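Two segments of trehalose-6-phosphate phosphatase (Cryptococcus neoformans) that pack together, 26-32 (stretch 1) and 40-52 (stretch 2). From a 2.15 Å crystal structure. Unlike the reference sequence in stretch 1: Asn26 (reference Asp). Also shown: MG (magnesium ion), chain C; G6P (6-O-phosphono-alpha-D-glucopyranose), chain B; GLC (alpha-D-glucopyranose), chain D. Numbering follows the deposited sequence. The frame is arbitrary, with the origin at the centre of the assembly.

Stretch 1 26-32: NYDGTLT
Stretch 2, residues 40-52: HAVPTERTRNAIA

Stretch 1 is an irregular loop folded tightly on itself: Tyr27 O accepts from Thr30 N at 3.0 Å and from Leu31 N at 2.7 Å, and Gly29 (phi/psi 74/-7) supplies the positive phi of the turn. Stretch 2 runs extended through Val42 (-92/138) and Pro43 (-66/143, C-gamma endo), then becomes helical from Glu45, with Thr44 at the N-cap. The register is set by two pairs: Thr32 CA lies 6.3 Å from Pro43 CA, and Leu31 CA lies 7.3 Å from Thr47 CA. The contact buries 329 Å² in total.

One bump is Tyr27. Its CA-to-CB bond lies sideways, but the t rotamer (chi1 -174°, chi2 64°) carries the ring end to the bend before the helix. There Tyr27 OH donates to Ala41 O at 2.6 Å, the one hydrogen bond between the stretches, with the acceptor at the ring edge near its plane. Tyr27 OH also lies 3.0 Å from Pro43 CD; Pro43 N is equally near but has no hydrogen to share.

Ala41 is the small reciprocal knob. Its CB points toward stretch 1 and sits among Asp28 OD1 (3.6 Å from Ala41 CB), Tyr27 CE2 (4.2 Å from Ala41 CB) and Thr32 CG2 (4.2 Å from Ala41 CB). Thr32 adopts chi1 -166°.

Farther along, Leu31 (m, t) points toward the helix, and Leu31 CD1 meets Ile51 CD1 (Ile51 m, m) at 3.9 Å, an apolar contact. One helical turn earlier, Thr47 (m) also points toward stretch 1, but Thr47 OG1 is 3.9 Å from Leu31 O; it instead shares a 2.9 Å hydrogen bond with Thr44 OG1 (Thr44 p).

Away from the helix, Asn26 OD1 (2.1 Å) and Asp28 O (2.2 Å) bind MG, while Asp28 N donates to G6P O1P at 3.2 Å.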

# COMPACT_ATOMS: atom_id res chain seq x y z
N ASN A 26 -0.25 4.83 1.75
CA ASN A 26 -0.30 4.72 0.30
C ASN A 26 0.15 6.05 -0.27
O ASN A 26 0.19 7.05 0.45
CB ASN A 26 -1.71 4.36 -0.18
CG ASN A 26 -1.81 4.23 -1.69
OD1 ASN A 26 -2.45 5.04 -2.36
ND2 ASN A 26 -1.17 3.21 -2.23
N TYR A 27 0.52 6.09 -1.55
CA TYR A 27 0.96 7.36 -2.11
C TYR A 27 -0.09 8.04 -2.97
O TYR A 27 -0.71 9.01 -2.54
CB TYR A 27 2.23 7.21 -2.93
CG TYR A 27 2.73 8.56 -3.37
CD1 TYR A 27 3.15 9.50 -2.43
CD2 TYR A 27 2.75 8.93 -4.71
CE1 TYR A 27 3.59 10.75 -2.80
CE2 TYR A 27 3.19 10.19 -5.10
CZ TYR A 27 3.61 11.09 -4.14
OH TYR A 27 4.05 12.34 -4.49
N ASP A 28 -0.28 7.55 -4.19
CA ASP A 28 -1.20 8.19 -5.13
C ASP A 28 -2.62 8.18 -4.57
O ASP A 28 -3.09 7.15 -4.09
CB ASP A 28 -1.16 7.49 -6.49
CG ASP A 28 0.22 7.55 -7.12
OD1 ASP A 28 0.67 8.67 -7.45
OD2 ASP A 28 0.84 6.48 -7.29
N GLY A 29 -3.28 9.33 -4.63
CA GLY A 29 -4.64 9.46 -4.14
C GLY A 29 -4.74 9.47 -2.62
O GLY A 29 -5.81 9.70 -2.06
N THR A 30 -3.62 9.23 -1.95
CA THR A 30 -3.61 9.16 -0.50
C THR A 30 -2.77 10.26 0.12
O THR A 30 -3.23 10.97 1.01
CB THR A 30 -3.10 7.80 -0.01
OG1 THR A 30 -4.01 6.77 -0.44
CG2 THR A 30 -3.01 7.79 1.51
N LEU A 31 -1.53 10.39 -0.34
CA LEU A 31 -0.65 11.46 0.13
C LEU A 31 -0.59 12.60 -0.88
O LEU A 31 -0.13 13.70 -0.58
CB LEU A 31 0.76 10.92 0.39
CG LEU A 31 0.93 10.19 1.72
CD1 LEU A 31 2.37 9.75 1.91
CD2 LEU A 31 0.48 11.08 2.87
N THR A 32 -1.07 12.32 -2.09
CA THR A 32 -1.05 13.30 -3.16
C THR A 32 -2.24 13.04 -4.08
O THR A 32 -2.67 11.89 -4.22
CB THR A 32 0.27 13.24 -3.97
OG1 THR A 32 0.39 14.40 -4.79
CG2 THR A 32 0.32 11.99 -4.83
N HIS A 40 4.01 13.29 -12.76
CA HIS A 40 3.79 14.62 -12.20
C HIS A 40 3.23 14.59 -10.77
O HIS A 40 3.00 15.64 -10.17
CB HIS A 40 2.84 15.42 -13.10
CG HIS A 40 3.38 15.64 -14.48
ND1 HIS A 40 4.56 15.08 -14.92
CD2 HIS A 40 2.89 16.36 -15.52
CE1 HIS A 40 4.77 15.45 -16.17
NE2 HIS A 40 3.78 16.22 -16.56
N ALA A 41 3.03 13.39 -10.24
CA ALA A 41 2.49 13.24 -8.89
C ALA A 41 3.57 13.44 -7.83
O ALA A 41 3.89 12.54 -7.06
CB ALA A 41 1.85 11.87 -8.73
N VAL A 42 4.14 14.64 -7.80
CA VAL A 42 5.23 14.95 -6.87
C VAL A 42 4.70 15.54 -5.57
O VAL A 42 3.80 16.39 -5.58
CB VAL A 42 6.25 15.91 -7.50
CG1 VAL A 42 6.77 15.34 -8.81
CG2 VAL A 42 5.62 17.28 -7.72
N PRO A 43 5.26 15.10 -4.43
CA PRO A 43 4.79 15.56 -3.12
C PRO A 43 5.05 17.05 -2.90
O PRO A 43 6.08 17.56 -3.34
CB PRO A 43 5.60 14.71 -2.14
CG PRO A 43 6.83 14.34 -2.89
CD PRO A 43 6.41 14.18 -4.32
N THR A 44 4.12 17.72 -2.25
CA THR A 44 4.26 19.14 -1.95
C THR A 44 5.31 19.35 -0.88
O THR A 44 5.87 18.39 -0.35
CB THR A 44 2.93 19.76 -1.49
OG1 THR A 44 2.56 19.18 -0.23
CG2 THR A 44 1.84 19.51 -2.51
N GLU A 45 5.57 20.61 -0.55
CA GLU A 45 6.53 20.94 0.50
C GLU A 45 6.00 20.50 1.86
O GLU A 45 6.71 19.86 2.64
CB GLU A 45 6.85 22.43 0.50
CG GLU A 45 8.28 22.75 0.90
CD GLU A 45 9.29 22.05 0.02
OE1 GLU A 45 9.24 22.27 -1.22
OE2 GLU A 45 10.11 21.27 0.55
N ARG A 46 4.76 20.87 2.15
CA ARG A 46 4.13 20.53 3.42
C ARG A 46 4.05 19.02 3.62
O ARG A 46 4.26 18.53 4.73
CB ARG A 46 2.73 21.14 3.50
CG ARG A 46 2.73 22.65 3.67
CD ARG A 46 1.33 23.24 3.49
NE ARG A 46 0.36 22.67 4.41
CZ ARG A 46 -0.94 22.95 4.40
NH1 ARG A 46 -1.42 23.80 3.50
NH2 ARG A 46 -1.76 22.39 5.27
N THR A 47 3.76 18.29 2.55
CA THR A 47 3.65 16.83 2.62
C THR A 47 4.99 16.20 2.94
O THR A 47 5.10 15.34 3.82
CB THR A 47 3.11 16.24 1.30
OG1 THR A 47 1.76 16.67 1.09
CG2 THR A 47 3.16 14.72 1.34
N ARG A 48 6.02 16.63 2.22
CA ARG A 48 7.38 16.14 2.44
C ARG A 48 7.83 16.42 3.87
O ARG A 48 8.48 15.58 4.49
CB ARG A 48 8.34 16.78 1.44
CG ARG A 48 9.81 16.69 1.83
CD ARG A 48 10.72 17.02 0.65
NE ARG A 48 10.26 18.18 -0.11
CZ ARG A 48 9.56 18.10 -1.23
NH1 ARG A 48 9.24 16.92 -1.74
NH2 ARG A 48 9.17 19.21 -1.86
N ASN A 49 7.47 17.59 4.38
CA ASN A 49 7.83 17.97 5.74
C ASN A 49 7.16 17.08 6.79
O ASN A 49 7.79 16.66 7.76
CB ASN A 49 7.47 19.43 6.00
CG ASN A 49 8.31 20.39 5.19
OD1 ASN A 49 9.35 20.02 4.65
ND2 ASN A 49 7.87 21.64 5.11
N ALA A 50 5.87 16.79 6.58
CA ALA A 50 5.10 15.99 7.52
C ALA A 50 5.68 14.59 7.68
O ALA A 50 5.95 14.15 8.80
CB ALA A 50 3.64 15.92 7.08
N ILE A 51 5.86 13.90 6.56
CA ILE A 51 6.42 12.55 6.57
C ILE A 51 7.82 12.54 7.18
O ILE A 51 8.20 11.60 7.87
CB ILE A 51 6.49 11.96 5.15
CG1 ILE A 51 5.10 11.96 4.49
CG2 ILE A 51 7.05 10.55 5.19
CD1 ILE A 51 4.11 11.03 5.15
N ALA A 52 8.57 13.60 6.91
CA ALA A 52 9.92 13.74 7.44
C ALA A 52 9.90 13.74 8.97
O ALA A 52 10.62 12.98 9.61
CB ALA A 52 10.58 15.00 6.91
MG MG C . -3.32 4.92 -4.24
C1 G6P B . -0.22 5.31 -10.38
C2 G6P B . 0.98 4.64 -11.05
C3 G6P B . 0.65 3.24 -11.52
C4 G6P B . 0.20 2.39 -10.35
C5 G6P B . -0.81 3.06 -9.40
C6 G6P B . -0.60 2.62 -7.94
O1 G6P B . -1.27 5.61 -11.31
O2 G6P B . 1.41 5.44 -12.14
O3 G6P B . 1.82 2.61 -12.06
O4 G6P B . -0.35 1.20 -10.95
O5 G6P B . -0.74 4.50 -9.32
O6 G6P B . -0.17 3.72 -7.11
P G6P B . -0.46 3.75 -5.50
O1P G6P B . 0.67 4.55 -4.67
O2P G6P B . -1.75 4.43 -5.27
O3P G6P B . -0.54 2.22 -5.02
C1 GLC D . -2.30 6.41 -10.71
C2 GLC D . -3.49 6.53 -11.66
C3 GLC D . -3.16 7.42 -12.85
C4 GLC D . -2.60 8.76 -12.40
C5 GLC D . -1.43 8.56 -11.43
C6 GLC D . -0.97 9.88 -10.82
O2 GLC D . -3.88 5.21 -12.10
O3 GLC D . -4.35 7.64 -13.62
O4 GLC D . -2.20 9.49 -13.57
O5 GLC D . -1.80 7.70 -10.36
O6 GLC D . -2.09 10.59 -10.26
O HOH W 1 -4.60 5.38 -5.84
O HOH W 2 -3.58 2.92 -3.89